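Local coordinates for protein alternansucrase (Leuconostoc mesenteroides, PDB 6HVG) that is a calcium-binding enzyme of glycoside hydrolase family 70, with a TIM-barrel-type catalytic domain and choline-binding-type repeats, at residues 1064-1075 and 1137-1148. Numbering follows the deposited sequence.
Sequences NVVIATKANLFK and DLRNAIEALHKN
The Ala1144 methyl sits against the CA of Ala1068, CB to CA 3.8 Å, with the Ala1068 methyl beside it, and around them two helices run almost parallel, their axes 8.1 Å apart and inclined by 15°. Small residues permit this closeness: the CA atoms of Ala1068 and Ala1141 are 4.6 Å apart, and Ala1141 CB rests beside the backbone O of Asn1064 at 3.4 Å. Ala1071 continues the row, its CB touching both Ala1144 CB and the side-chain amide of Asn1148. Asn1148, just past the helix, folds its amide back, ND2 donating to Ala1144 O over 2.7 Å, close to the line of the carbonyl bond, which keeps the group against the Ala1071 methyl. Beyond it, the aliphatic part of Lys1075 lies across Asn1148 O, with CG at 3.6 Å. Both helices belong to the outer layer of the TIM-type barrel: each leads into a strand of the parallel sheet, 1081-1083 and 1151-1156, and these two strands are neighbours. On the barrel side, Ile1067 CG2 meets Leu1145 CD2 at 4.2 Å, the two branched chains crossing at a slant, and both also rest on Phe1082. Asn1064 lies alongside Leu1138, both side chains heading in the same direction. With its CG turned away from the carbonyl carbon (chi1 -67°), ND2 reaches Leu1138 CD1 while donating to Gln1087 OE1. At the same end, Val1065 sets CG2 against the Asp1137 carboxylate, 3.4 Å from OD1, whereas OD2 accepts a hydrogen bond from the backbone N of Thr1134.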
ATOM      1  N   ASN A1064      -8.541 -26.791  11.151  1.00 53.19           N
ATOM      2  CA  ASN A1064      -9.901 -27.134  11.580  1.00 53.61           C
ATOM      3  C   ASN A1064     -10.021 -28.526  12.225  1.00 58.19           C
ATOM      4  O   ASN A1064     -10.924 -28.768  13.038  1.00 56.32           O
ATOM      5  CB  ASN A1064     -10.877 -26.992  10.405  1.00 52.60           C
ATOM      6  CG  ASN A1064     -11.058 -25.547   9.957  1.00 51.61           C
ATOM      7  OD1 ASN A1064     -10.666 -24.598  10.648  1.00 51.22           O
ATOM      8  ND2 ASN A1064     -11.665 -25.373   8.787  1.00 54.54           N
ATOM      9  N   VAL A1065      -9.118 -29.435  11.860  1.00 60.21           N
ATOM     10  CA  VAL A1065      -9.004 -30.715  12.553  1.00 58.07           C
ATOM     11  C   VAL A1065      -8.514 -30.452  13.969  1.00 54.71           C
ATOM     12  O   VAL A1065      -9.129 -30.888  14.944  1.00 57.41           O
ATOM     13  CB  VAL A1065      -8.050 -31.679  11.815  1.00 60.26           C
ATOM     14  CG1 VAL A1065      -7.754 -32.910  12.666  1.00 60.39           C
ATOM     15  CG2 VAL A1065      -8.639 -32.090  10.461  1.00 61.28           C
ATOM     16  N   VAL A1066      -7.431 -29.693  14.075  1.00 52.51           N
ATOM     17  CA  VAL A1066      -6.880 -29.305  15.381  1.00 51.67           C
ATOM     18  C   VAL A1066      -7.914 -28.573  16.248  1.00 50.22           C
ATOM     19  O   VAL A1066      -8.022 -28.861  17.425  1.00 51.16           O
ATOM     20  CB  VAL A1066      -5.586 -28.469  15.239  1.00 48.50           C
ATOM     21  CG1 VAL A1066      -5.120 -27.931  16.576  1.00 48.07           C
ATOM     22  CG2 VAL A1066      -4.483 -29.326  14.634  1.00 49.67           C
ATOM     23  N   ILE A1067      -8.685 -27.653  15.673  1.00 48.61           N
ATOM     24  CA  ILE A1067      -9.692 -26.913  16.442  1.00 47.73           C
ATOM     25  C   ILE A1067     -10.696 -27.883  17.068  1.00 49.98           C
ATOM     26  O   ILE A1067     -11.074 -27.704  18.227  1.00 50.87           O
ATOM     27  CB  ILE A1067     -10.404 -25.826  15.591  1.00 47.11           C
ATOM     28  CG1 ILE A1067      -9.439 -24.682  15.261  1.00 47.73           C
ATOM     29  CG2 ILE A1067     -11.605 -25.227  16.317  1.00 48.18           C
ATOM     30  CD1 ILE A1067      -9.890 -23.796  14.112  1.00 46.44           C
ATOM     31  N   ALA A1068     -11.095 -28.920  16.329  1.00 50.59           N
ATOM     32  CA  ALA A1068     -12.015 -29.923  16.853  1.00 52.00           C
ATOM     33  C   ALA A1068     -11.438 -30.684  18.057  1.00 54.70           C
ATOM     34  O   ALA A1068     -12.114 -30.806  19.079  1.00 57.03           O
ATOM     35  CB  ALA A1068     -12.427 -30.893  15.762  1.00 52.04           C
ATOM     36  N   THR A1069     -10.206 -31.174  17.958  1.00 54.50           N
ATOM     37  CA  THR A1069      -9.603 -31.876  19.094  1.00 58.70           C
ATOM     38  C   THR A1069      -9.415 -30.935  20.301  1.00 59.35           C
ATOM     39  O   THR A1069      -9.567 -31.366  21.437  1.00 64.43           O
ATOM     40  CB  THR A1069      -8.264 -32.583  18.743  1.00 59.95           C
ATOM     41  OG1 THR A1069      -7.240 -31.610  18.512  1.00 62.23           O
ATOM     42  CG2 THR A1069      -8.401 -33.477  17.498  1.00 61.94           C
ATOM     43  N   LYS A1070      -9.133 -29.657  20.050  1.00 59.84           N
ATOM     44  CA  LYS A1070      -8.789 -28.682  21.109  1.00 61.34           C
ATOM     45  C   LYS A1070      -9.927 -27.743  21.600  1.00 59.77           C
ATOM     46  O   LYS A1070      -9.682 -26.850  22.408  1.00 61.08           O
ATOM     47  CB  LYS A1070      -7.611 -27.810  20.634  1.00 62.08           C
ATOM     48  CG  LYS A1070      -6.250 -28.183  21.190  1.00 62.22           C
ATOM     49  CD  LYS A1070      -5.623 -29.389  20.521  1.00 64.32           C
ATOM     50  CE  LYS A1070      -4.189 -29.581  21.026  1.00 70.30           C
ATOM     51  NZ  LYS A1070      -4.097 -29.731  22.526  1.00 67.73           N
ATOM     52  N   ALA A1071     -11.154 -27.942  21.138  1.00 57.29           N
ATOM     53  CA  ALA A1071     -12.270 -27.076  21.530  1.00 58.48           C
ATOM     54  C   ALA A1071     -12.364 -26.856  23.043  1.00 60.43           C
ATOM     55  O   ALA A1071     -12.499 -25.736  23.492  1.00 59.55           O
ATOM     56  CB  ALA A1071     -13.581 -27.643  21.002  1.00 60.74           C
ATOM     57  N   ASN A1072     -12.324 -27.947  23.809  1.00 66.73           N
ATOM     58  CA  ASN A1072     -12.170 -27.932  25.281  1.00 68.09           C
ATOM     59  C   ASN A1072     -11.314 -26.790  25.827  1.00 65.15           C
ATOM     60  O   ASN A1072     -11.777 -26.020  26.672  1.00 63.86           O
ATOM     61  CB  ASN A1072     -11.618 -29.295  25.801  1.00 77.51           C
ATOM     62  CG  ASN A1072     -10.533 -29.930  24.870  1.00 86.98           C
ATOM     63  OD1 ASN A1072      -9.344 -29.552  24.891  1.00 83.20           O
ATOM     64  ND2 ASN A1072     -10.951 -30.916  24.068  1.00 86.48           N
ATOM     65  N   LEU A1073     -10.073 -26.681  25.345  1.00 63.30           N
ATOM     66  CA  LEU A1073      -9.100 -25.705  25.864  1.00 64.31           C
ATOM     67  C   LEU A1073      -9.621 -24.265  25.875  1.00 59.28           C
ATOM     68  O   LEU A1073      -9.316 -23.497  26.790  1.00 58.83           O
ATOM     69  CB  LEU A1073      -7.794 -25.784  25.061  1.00 68.65           C
ATOM     70  CG  LEU A1073      -6.669 -24.798  25.433  1.00 72.20           C
ATOM     71  CD1 LEU A1073      -6.277 -24.887  26.907  1.00 75.69           C
ATOM     72  CD2 LEU A1073      -5.455 -25.028  24.554  1.00 72.32           C
ATOM     73  N   PHE A1074     -10.412 -23.923  24.862  1.00 55.84           N
ATOM     74  CA  PHE A1074     -10.996 -22.591  24.717  1.00 54.73           C
ATOM     75  C   PHE A1074     -12.235 -22.346  25.560  1.00 56.56           C
ATOM     76  O   PHE A1074     -12.518 -21.212  25.930  1.00 57.53           O
ATOM     77  CB  PHE A1074     -11.326 -22.343  23.242  1.00 55.77           C
ATOM     78  CG  PHE A1074     -10.141 -22.524  22.339  1.00 55.66           C
ATOM     79  CD1 PHE A1074      -8.989 -21.756  22.527  1.00 52.58           C
ATOM     80  CD2 PHE A1074     -10.145 -23.496  21.358  1.00 55.07           C
ATOM     81  CE1 PHE A1074      -7.886 -21.959  21.757  1.00 49.66           C
ATOM     82  CE2 PHE A1074      -9.046 -23.688  20.567  1.00 53.04           C
ATOM     83  CZ  PHE A1074      -7.921 -22.919  20.780  1.00 52.63           C
ATOM     84  N   LYS A1075     -12.991 -23.393  25.858  1.00 59.74           N
ATOM     85  CA  LYS A1075     -14.103 -23.252  26.783  1.00 64.03           C
ATOM     86  C   LYS A1075     -13.570 -22.760  28.117  1.00 59.81           C
ATOM     87  O   LYS A1075     -14.136 -21.843  28.699  1.00 57.67           O
ATOM     88  CB  LYS A1075     -14.847 -24.577  26.951  1.00 70.02           C
ATOM     89  CG  LYS A1075     -16.109 -24.519  27.808  1.00 72.97           C
ATOM     90  CD  LYS A1075     -16.580 -25.938  28.121  1.00 83.86           C
ATOM     91  CE  LYS A1075     -17.645 -25.986  29.209  1.00 88.89           C
ATOM     92  NZ  LYS A1075     -18.962 -25.512  28.693  1.00 92.80           N
ATOM     93  N   ASP A1137     -14.078 -31.143   7.486  1.00 58.27           N
ATOM     94  CA  ASP A1137     -13.246 -30.684   8.594  1.00 58.78           C
ATOM     95  C   ASP A1137     -13.827 -29.422   9.234  1.00 58.92           C
ATOM     96  O   ASP A1137     -13.783 -29.265  10.458  1.00 60.92           O
ATOM     97  CB  ASP A1137     -11.811 -30.417   8.140  1.00 58.15           C
ATOM     98  CG  ASP A1137     -11.052 -31.680   7.800  1.00 60.24           C
ATOM     99  OD1 ASP A1137     -11.306 -32.728   8.429  1.00 63.41           O
ATOM    100  OD2 ASP A1137     -10.171 -31.615   6.915  1.00 62.14           O
ATOM    101  N   LEU A1138     -14.374 -28.538   8.398  1.00 59.08           N
ATOM    102  CA  LEU A1138     -14.976 -27.290   8.863  1.00 58.86           C
ATOM    103  C   LEU A1138     -16.273 -27.549   9.642  1.00 56.16           C
ATOM    104  O   LEU A1138     -16.480 -26.997  10.723  1.00 50.90           O
ATOM    105  CB  LEU A1138     -15.239 -26.357   7.678  1.00 57.47           C
ATOM    106  CG  LEU A1138     -15.992 -25.055   7.955  1.00 58.40           C
ATOM    107  CD1 LEU A1138     -15.310 -24.192   9.005  1.00 57.22           C
ATOM    108  CD2 LEU A1138     -16.145 -24.293   6.652  1.00 58.42           C
ATOM    109  N   ARG A1139     -17.139 -28.389   9.088  1.00 55.25           N
ATOM    110  CA  ARG A1139     -18.379 -28.746   9.769  1.00 54.95           C
ATOM    111  C   ARG A1139     -18.099 -29.437  11.109  1.00 54.77           C
ATOM    112  O   ARG A1139     -18.798 -29.196  12.085  1.00 54.64           O
ATOM    113  CB  ARG A1139     -19.267 -29.606   8.864  1.00 56.46           C
ATOM    114  CG  ARG A1139     -19.859 -28.827   7.685  1.00 58.29           C
ATOM    115  CD  ARG A1139     -20.990 -29.579   6.997  1.00 59.88           C
ATOM    116  NE  ARG A1139     -20.508 -30.830   6.404  1.00 63.43           N
ATOM    117  CZ  ARG A1139     -19.953 -30.948   5.201  1.00 61.35           C
ATOM    118  NH1 ARG A1139     -19.800 -29.903   4.405  1.00 63.23           N
ATOM    119  NH2 ARG A1139     -19.535 -32.126   4.793  1.00 63.84           N
ATOM    120  N   ASN A1140     -17.067 -30.269  11.164  1.00 54.17           N
ATOM    121  CA  ASN A1140     -16.669 -30.913  12.417  1.00 56.70           C
ATOM    122  C   ASN A1140     -16.110 -29.898  13.411  1.00 56.74           C
ATOM    123  O   ASN A1140     -16.357 -29.977  14.610  1.00 56.60           O
ATOM    124  CB  ASN A1140     -15.625 -32.033  12.178  1.00 58.26           C
ATOM    125  CG  ASN A1140     -16.190 -33.220  11.413  1.00 57.52           C
ATOM    126  OD1 ASN A1140     -17.395 -33.300  11.142  1.00 59.90           O
ATOM    127  ND2 ASN A1140     -15.313 -34.128  11.024  1.00 57.20           N
ATOM    128  N   ALA A1141     -15.337 -28.948  12.906  1.00 57.34           N
ATOM    129  CA  ALA A1141     -14.773 -27.908  13.748  1.00 54.11           C
ATOM    130  C   ALA A1141     -15.879 -27.056  14.357  1.00 53.54           C
ATOM    131  O   ALA A1141     -15.817 -26.704  15.526  1.00 58.81           O
ATOM    132  CB  ALA A1141     -13.826 -27.044  12.936  1.00 53.62           C
ATOM    133  N   ILE A1142     -16.876 -26.713  13.560  1.00 50.49           N
ATOM    134  CA  ILE A1142     -17.973 -25.870  14.007  1.00 50.41           C
ATOM    135  C   ILE A1142     -18.841 -26.604  15.032  1.00 51.12           C
ATOM    136  O   ILE A1142     -19.220 -26.028  16.051  1.00 49.83           O
ATOM    137  CB  ILE A1142     -18.818 -25.379  12.797  1.00 51.20           C
ATOM    138  CG1 ILE A1142     -18.057 -24.288  12.061  1.00 51.37           C
ATOM    139  CG2 ILE A1142     -20.176 -24.833  13.227  1.00 51.33           C
ATOM    140  CD1 ILE A1142     -18.651 -23.914  10.716  1.00 52.56           C
ATOM    141  N   GLU A1143     -19.159 -27.868  14.759  1.00 52.72           N
ATOM    142  CA  GLU A1143     -19.938 -28.688  15.697  1.00 56.49           C
ATOM    143  C   GLU A1143     -19.219 -28.798  17.051  1.00 54.81           C
ATOM    144  O   GLU A1143     -19.828 -28.569  18.096  1.00 54.73           O
ATOM    145  CB  GLU A1143     -20.180 -30.084  15.118  1.00 60.35           C
ATOM    146  CG  GLU A1143     -21.189 -30.924  15.880  1.00 65.33           C
ATOM    147  CD  GLU A1143     -21.505 -32.234  15.181  1.00 69.94           C
ATOM    148  OE1 GLU A1143     -20.574 -32.827  14.586  1.00 68.19           O
ATOM    149  OE2 GLU A1143     -22.680 -32.676  15.250  1.00 76.18           O
ATOM    150  N   ALA A1144     -17.925 -29.119  17.006  1.00 49.63           N
ATOM    151  CA  ALA A1144     -17.104 -29.235  18.183  1.00 46.65           C
ATOM    152  C   ALA A1144     -17.153 -27.969  19.030  1.00 50.29           C
ATOM    153  O   ALA A1144     -17.098 -28.034  20.273  1.00 54.28           O
ATOM    154  CB  ALA A1144     -15.669 -29.568  17.805  1.00 44.42           C
ATOM    155  N   LEU A1145     -17.231 -26.811  18.385  1.00 49.87           N
ATOM    156  CA  LEU A1145     -17.318 -25.554  19.133  1.00 49.76           C
ATOM    157  C   LEU A1145     -18.686 -25.410  19.779  1.00 50.39           C
ATOM    158  O   LEU A1145     -18.774 -24.895  20.872  1.00 50.14           O
ATOM    159  CB  LEU A1145     -17.009 -24.364  18.237  1.00 48.55           C
ATOM    160  CG  LEU A1145     -15.574 -24.290  17.726  1.00 48.46           C
ATOM    161  CD1 LEU A1145     -15.476 -23.384  16.515  1.00 46.04           C
ATOM    162  CD2 LEU A1145     -14.629 -23.828  18.829  1.00 49.21           C
ATOM    163  N   HIS A1146     -19.742 -25.885  19.124  1.00 52.30           N
ATOM    164  CA  HIS A1146     -21.077 -25.884  19.731  1.00 54.70           C
ATOM    165  C   HIS A1146     -21.206 -26.888  20.883  1.00 54.86           C
ATOM    166  O   HIS A1146     -21.772 -26.566  21.915  1.00 53.04           O
ATOM    167  CB  HIS A1146     -22.154 -26.152  18.677  1.00 55.63           C
ATOM    168  CG  HIS A1146     -22.259 -25.077  17.641  1.00 53.42           C
ATOM    169  ND1 HIS A1146     -22.728 -25.316  16.368  1.00 51.22           N
ATOM    170  CD2 HIS A1146     -21.930 -23.763  17.685  1.00 50.10           C
ATOM    171  CE1 HIS A1146     -22.708 -24.187  15.683  1.00 49.01           C
ATOM    172  NE2 HIS A1146     -22.223 -23.233  16.457  1.00 47.01           N
ATOM    173  N   LYS A1147     -20.670 -28.087  20.712  1.00 58.29           N
ATOM    174  CA  LYS A1147     -20.556 -29.041  21.813  1.00 65.38           C
ATOM    175  C   LYS A1147     -19.828 -28.446  23.049  1.00 64.12           C
ATOM    176  O   LYS A1147     -20.089 -28.870  24.172  1.00 69.87           O
ATOM    177  CB  LYS A1147     -19.861 -30.332  21.346  1.00 71.59           C
ATOM    178  CG  LYS A1147     -20.769 -31.311  20.608  1.00 80.90           C
ATOM    179  CD  LYS A1147     -21.391 -32.307  21.602  1.00 89.95           C
ATOM    180  CE  LYS A1147     -22.325 -33.341  20.959  1.00 92.52           C
ATOM    181  NZ  LYS A1147     -23.711 -32.830  20.764  1.00 91.77           N
ATOM    182  N   ASN A1148     -18.931 -27.480  22.843  1.00 61.35           N
ATOM    183  CA  ASN A1148     -18.277 -26.769  23.948  1.00 59.40           C
ATOM    184  C   ASN A1148     -18.803 -25.343  24.170  1.00 58.84           C
ATOM    185  O   ASN A1148     -18.109 -24.500  24.771  1.00 58.64           O
ATOM    186  CB  ASN A1148     -16.770 -26.724  23.745  1.00 59.29           C
ATOM    187  CG  ASN A1148     -16.134 -28.088  23.793  1.00 59.61           C
ATOM    188  OD1 ASN A1148     -15.398 -28.415  24.731  1.00 62.65           O
ATOM    189  ND2 ASN A1148     -16.404 -28.892  22.781  1.00 59.55           N
TER